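Local coordinates for condensin complex subunit 3 (Schizosaccharomyces pombe, PDB 5OQR), which serves as a regulatory subunit of condensin, the complex required to convert interphase chromatin into mitotic-like condensed chromosomes, at residues A[243-255]-A[279-291]. Residues are numbered along the deposited sequence; the frame is centred on the assembly and turned at random.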
loop_
_atom_site.group_PDB
_atom_site.type_symbol
_atom_site.label_atom_id
_atom_site.label_comp_id
_atom_site.label_asym_id
_atom_site.label_seq_id
_atom_site.Cartn_x
_atom_site.Cartn_y
_atom_site.Cartn_z
ATOM N N GLU A 243 12.000 -0.731 3.413
ATOM C CA GLU A 243 12.449 0.057 2.273
ATOM C C GLU A 243 13.969 0.036 2.163
ATOM O O GLU A 243 14.519 0.015 1.056
ATOM C CB GLU A 243 11.927 1.486 2.407
ATOM C CG GLU A 243 12.067 2.321 1.154
ATOM C CD GLU A 243 13.290 3.208 1.191
ATOM O OE1 GLU A 243 13.331 4.126 2.035
ATOM O OE2 GLU A 243 14.216 2.979 0.386
ATOM N N LYS A 244 14.663 0.029 3.302
ATOM C CA LYS A 244 16.122 -0.015 3.286
ATOM C C LYS A 244 16.626 -1.374 2.821
ATOM O O LYS A 244 17.639 -1.459 2.118
ATOM C CB LYS A 244 16.669 0.304 4.675
ATOM C CG LYS A 244 17.869 1.224 4.684
ATOM C CD LYS A 244 19.029 0.671 3.885
ATOM C CE LYS A 244 20.269 1.529 4.075
ATOM N NZ LYS A 244 21.370 1.151 3.152
ATOM N N ALA A 245 15.938 -2.449 3.208
ATOM C CA ALA A 245 16.361 -3.786 2.807
ATOM C C ALA A 245 16.189 -3.990 1.309
ATOM O O ALA A 245 17.012 -4.653 0.670
ATOM C CB ALA A 245 15.573 -4.840 3.584
ATOM N N ALA A 246 15.124 -3.431 0.732
ATOM C CA ALA A 246 14.908 -3.559 -0.704
ATOM C C ALA A 246 15.928 -2.745 -1.488
ATOM O O ALA A 246 16.393 -3.176 -2.548
ATOM C CB ALA A 246 13.488 -3.121 -1.058
ATOM N N ALA A 247 16.289 -1.566 -0.979
ATOM C CA ALA A 247 17.295 -0.749 -1.643
ATOM C C ALA A 247 18.673 -1.392 -1.573
ATOM O O ALA A 247 19.480 -1.228 -2.493
ATOM C CB ALA A 247 17.327 0.647 -1.023
ATOM N N ASP A 248 18.961 -2.127 -0.495
ATOM C CA ASP A 248 20.254 -2.794 -0.376
ATOM C C ASP A 248 20.336 -4.003 -1.298
ATOM O O ASP A 248 21.384 -4.261 -1.898
ATOM C CB ASP A 248 20.500 -3.204 1.076
ATOM C CG ASP A 248 20.984 -2.051 1.938
ATOM O OD1 ASP A 248 20.789 -0.886 1.541
ATOM O OD2 ASP A 248 21.559 -2.311 3.015
ATOM N N MET A 249 19.245 -4.762 -1.417
ATOM C CA MET A 249 19.213 -5.865 -2.369
ATOM C C MET A 249 19.418 -5.357 -3.786
ATOM O O MET A 249 20.082 -6.008 -4.600
ATOM C CB MET A 249 17.883 -6.606 -2.258
ATOM C CG MET A 249 17.625 -7.636 -3.361
ATOM S SD MET A 249 15.889 -8.096 -3.466
ATOM C CE MET A 249 15.168 -6.562 -4.044
ATOM N N LEU A 250 18.842 -4.199 -4.099
ATOM C CA LEU A 250 18.971 -3.629 -5.431
ATOM C C LEU A 250 20.373 -3.080 -5.660
ATOM O O LEU A 250 20.925 -3.208 -6.758
ATOM C CB LEU A 250 17.912 -2.539 -5.612
ATOM C CG LEU A 250 17.774 -1.777 -6.933
ATOM C CD1 LEU A 250 18.684 -0.561 -6.958
ATOM C CD2 LEU A 250 18.036 -2.676 -8.134
ATOM N N ALA A 251 20.978 -2.495 -4.630
ATOM C CA ALA A 251 22.221 -1.755 -4.785
ATOM C C ALA A 251 23.473 -2.586 -4.538
ATOM O O ALA A 251 24.574 -2.098 -4.807
ATOM C CB ALA A 251 22.230 -0.549 -3.841
ATOM N N TYR A 252 23.349 -3.814 -4.035
ATOM C CA TYR A 252 24.535 -4.603 -3.717
ATOM C C TYR A 252 24.479 -6.005 -4.308
ATOM O O TYR A 252 25.519 -6.568 -4.661
ATOM C CB TYR A 252 24.731 -4.681 -2.202
ATOM C CG TYR A 252 25.330 -3.427 -1.603
ATOM C CD1 TYR A 252 26.624 -3.038 -1.915
ATOM C CD2 TYR A 252 24.606 -2.638 -0.723
ATOM C CE1 TYR A 252 27.177 -1.896 -1.374
ATOM C CE2 TYR A 252 25.151 -1.495 -0.175
ATOM C CZ TYR A 252 26.437 -1.129 -0.504
ATOM O OH TYR A 252 26.987 0.011 0.038
ATOM N N GLN A 253 23.284 -6.582 -4.422
ATOM C CA GLN A 253 23.154 -7.902 -5.032
ATOM C C GLN A 253 22.812 -7.802 -6.517
ATOM O O GLN A 253 23.541 -8.322 -7.365
ATOM C CB GLN A 253 22.089 -8.725 -4.303
ATOM C CG GLN A 253 22.042 -10.180 -4.759
ATOM C CD GLN A 253 20.680 -10.812 -4.571
ATOM O OE1 GLN A 253 19.946 -10.473 -3.644
ATOM N NE2 GLN A 253 20.329 -11.731 -5.463
ATOM N N TRP A 254 21.698 -7.143 -6.841
ATOM C CA TRP A 254 21.246 -7.101 -8.227
ATOM C C TRP A 254 22.259 -6.398 -9.119
ATOM O O TRP A 254 22.506 -6.831 -10.249
ATOM C CB TRP A 254 19.882 -6.418 -8.310
ATOM C CG TRP A 254 18.775 -7.276 -7.784
ATOM C CD1 TRP A 254 18.896 -8.334 -6.933
ATOM C CD2 TRP A 254 17.381 -7.164 -8.087
ATOM N NE1 TRP A 254 17.665 -8.881 -6.682
ATOM C CE2 TRP A 254 16.717 -8.182 -7.379
ATOM C CE3 TRP A 254 16.632 -6.299 -8.887
ATOM C CZ2 TRP A 254 15.339 -8.360 -7.446
ATOM C CZ3 TRP A 254 15.263 -6.477 -8.951
ATOM C CH2 TRP A 254 14.631 -7.498 -8.235
ATOM N N ILE A 255 22.855 -5.310 -8.631
ATOM C CA ILE A 255 23.905 -4.647 -9.395
ATOM C C ILE A 255 25.048 -5.612 -9.671
ATOM O O ILE A 255 25.739 -5.497 -10.690
ATOM C CB ILE A 255 24.389 -3.389 -8.645
ATOM C CG1 ILE A 255 25.417 -2.618 -9.471
ATOM C CG2 ILE A 255 25.012 -3.769 -7.310
ATOM C CD1 ILE A 255 24.931 -2.187 -10.843
ATOM N N VAL A 279 12.806 5.024 -12.451
ATOM C CA VAL A 279 13.334 6.250 -11.859
ATOM C C VAL A 279 13.587 6.047 -10.371
ATOM O O VAL A 279 14.662 6.369 -9.855
ATOM C CB VAL A 279 12.373 7.426 -12.111
ATOM C CG1 VAL A 279 12.832 8.671 -11.363
ATOM C CG2 VAL A 279 12.273 7.718 -13.596
ATOM N N LEU A 280 12.592 5.513 -9.659
ATOM C CA LEU A 280 12.731 5.305 -8.223
ATOM C C LEU A 280 13.907 4.390 -7.908
ATOM O O LEU A 280 14.667 4.644 -6.967
ATOM C CB LEU A 280 11.433 4.730 -7.656
ATOM C CG LEU A 280 11.410 4.379 -6.168
ATOM C CD1 LEU A 280 11.586 5.620 -5.311
ATOM C CD2 LEU A 280 10.117 3.669 -5.822
ATOM N N ALA A 281 14.076 3.320 -8.687
ATOM C CA ALA A 281 15.200 2.417 -8.469
ATOM C C ALA A 281 16.530 3.149 -8.595
ATOM O O ALA A 281 17.437 2.947 -7.780
ATOM C CB ALA A 281 15.132 1.254 -9.458
ATOM N N ILE A 282 16.666 4.004 -9.608
ATOM C CA ILE A 282 17.905 4.757 -9.784
ATOM C C ILE A 282 18.145 5.657 -8.581
ATOM O O ILE A 282 19.247 5.701 -8.025
ATOM C CB ILE A 282 17.858 5.562 -11.097
ATOM C CG1 ILE A 282 17.828 4.614 -12.297
ATOM C CG2 ILE A 282 19.060 6.504 -11.203
ATOM C CD1 ILE A 282 17.519 5.296 -13.616
ATOM N N LYS A 283 17.116 6.396 -8.167
ATOM C CA LYS A 283 17.269 7.303 -7.036
ATOM C C LYS A 283 17.652 6.548 -5.771
ATOM O O LYS A 283 18.523 6.991 -5.017
ATOM C CB LYS A 283 15.978 8.091 -6.823
ATOM C CG LYS A 283 15.611 8.975 -7.996
ATOM C CD LYS A 283 14.474 9.916 -7.665
ATOM C CE LYS A 283 14.267 10.927 -8.775
ATOM N NZ LYS A 283 13.221 11.927 -8.448
ATOM N N LYS A 284 17.017 5.402 -5.526
ATOM C CA LYS A 284 17.328 4.636 -4.326
ATOM C C LYS A 284 18.720 4.023 -4.403
ATOM O O LYS A 284 19.429 3.954 -3.394
ATOM C CB LYS A 284 16.272 3.551 -4.108
ATOM C CG LYS A 284 14.928 4.070 -3.620
ATOM C CD LYS A 284 15.079 4.883 -2.344
ATOM C CE LYS A 284 13.785 4.937 -1.552
ATOM N NZ LYS A 284 12.760 5.803 -2.194
ATOM N N PHE A 285 19.129 3.568 -5.586
ATOM C CA PHE A 285 20.484 3.053 -5.741
ATOM C C PHE A 285 21.515 4.092 -5.321
ATOM O O PHE A 285 22.485 3.769 -4.625
ATOM C CB PHE A 285 20.720 2.623 -7.189
ATOM C CG PHE A 285 22.141 2.234 -7.481
ATOM C CD1 PHE A 285 23.045 3.169 -7.955
ATOM C CD2 PHE A 285 22.575 0.936 -7.281
ATOM C CE1 PHE A 285 24.352 2.820 -8.221
ATOM C CE2 PHE A 285 23.883 0.577 -7.545
ATOM C CZ PHE A 285 24.773 1.521 -8.016
ATOM N N PHE A 286 21.324 5.344 -5.730
ATOM C CA PHE A 286 22.285 6.392 -5.417
ATOM C C PHE A 286 22.097 6.979 -4.027
ATOM O O PHE A 286 22.982 7.696 -3.555
ATOM C CB PHE A 286 22.210 7.502 -6.467
ATOM C CG PHE A 286 22.814 7.121 -7.784
ATOM C CD1 PHE A 286 24.159 6.819 -7.877
ATOM C CD2 PHE A 286 22.041 7.063 -8.928
ATOM C CE1 PHE A 286 24.723 6.464 -9.084
ATOM C CE2 PHE A 286 22.599 6.710 -10.138
ATOM C CZ PHE A 286 23.943 6.410 -10.215
ATOM N N ASP A 287 20.971 6.706 -3.367
ATOM C CA ASP A 287 20.880 6.992 -1.941
ATOM C C ASP A 287 21.749 6.028 -1.148
ATOM O O ASP A 287 22.360 6.410 -0.145
ATOM C CB ASP A 287 19.426 6.913 -1.475
ATOM C CG ASP A 287 18.632 8.165 -1.807
ATOM O OD1 ASP A 287 19.234 9.257 -1.874
ATOM O OD2 ASP A 287 17.402 8.059 -1.993
ATOM N N VAL A 288 21.828 4.775 -1.596
ATOM C CA VAL A 288 22.679 3.785 -0.947
ATOM C C VAL A 288 24.133 3.968 -1.362
ATOM O O VAL A 288 25.045 3.836 -0.539
ATOM C CB VAL A 288 22.174 2.369 -1.277
ATOM C CG1 VAL A 288 23.052 1.316 -0.619
ATOM C CG2 VAL A 288 20.726 2.203 -0.843
ATOM N N ARG A 289 24.373 4.263 -2.635
ATOM C CA ARG A 289 25.718 4.338 -3.200
ATOM C C ARG A 289 25.962 5.761 -3.698
ATOM O O ARG A 289 26.081 5.996 -4.904
ATOM C CB ARG A 289 25.891 3.312 -4.338
ATOM C CG ARG A 289 25.369 1.907 -4.036
ATOM C CD ARG A 289 26.344 1.091 -3.208
ATOM N NE ARG A 289 27.638 0.943 -3.868
ATOM C CZ ARG A 289 27.942 -0.014 -4.738
ATOM N NH1 ARG A 289 27.049 -0.934 -5.075
ATOM N NH2 ARG A 289 29.150 -0.053 -5.277
ATOM N N VAL A 290 26.043 6.713 -2.765
ATOM C CA VAL A 290 26.269 8.104 -3.149
ATOM C C VAL A 290 27.621 8.264 -3.829
ATOM O O VAL A 290 27.798 9.149 -4.675
ATOM C CB VAL A 290 26.153 9.024 -1.919
ATOM C CG1 VAL A 290 26.373 10.476 -2.320
ATOM C CG2 VAL A 290 24.800 8.860 -1.257
ATOM N N ASP A 291 28.595 7.426 -3.471
ATOM C CA ASP A 291 29.920 7.530 -4.073
ATOM C C ASP A 291 29.854 7.383 -5.588
ATOM O O ASP A 291 30.609 8.036 -6.316
ATOM C CB ASP A 291 30.851 6.473 -3.480
ATOM C CG ASP A 291 30.270 5.071 -3.561
ATOM O OD1 ASP A 291 29.064 4.909 -3.282
ATOM O OD2 ASP A 291 31.018 4.132 -3.907
HETATM O O HOH W 1 20.914 4.218 2.129
#
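Val288 pushes its two methyls as a knob into the hole formed by Ala247, Asp248, Ala251 and Tyr252. Its CG2 lies against Ala247 CB at 3.7 Å, while CG1, anti to the backbone N, touches Ala251 CB and the Tyr252 ring, where CE2 is the nearest atom. The segment axes pass 9.0 Å apart and cross at -85°, with the small side chains of Ala247 and Ala251 at the crossing.

One turn back, Phe285 brings its CD2 corner to Ala251, 3.7 Å from CA. Leu250 CD1 meets the same ring at its edge, near the plane, and also packs on Phe285 CB; Ile255 CG1 extends the apolar patch, 4.0 Å from Phe285 CE2.

Arg289, the first residue past the end of its helix, continues the contact beyond Val288. Bends at chi2 and chi3 fold the chain back, laying the guanidinium almost parallel to the Tyr252 ring (planes 3° apart), with Tyr252 CE1 over one face. NH1 donates to Ala251 O at 2.7 Å, nearly in line with the carbonyl and within the guanidinium plane, although the N-H...O angle is bent to 133°. Ala251 lies within the wider pi-type turn at 249-254. A leucine in place of Arg289 would probably leave Ala251 O without this donor and Tyr252 without its flat, charged neighbour.

Away from this interface, Met249 and Trp254 pack on helix 224-235, and Ile282 on helix 308-324. Helix 240-257, from the fifth HEAT repeat, crosses helix 275-288 at nearly a right angle by knob-into-hole packing, within the curved alpha-solenoid that HEAT repeats build.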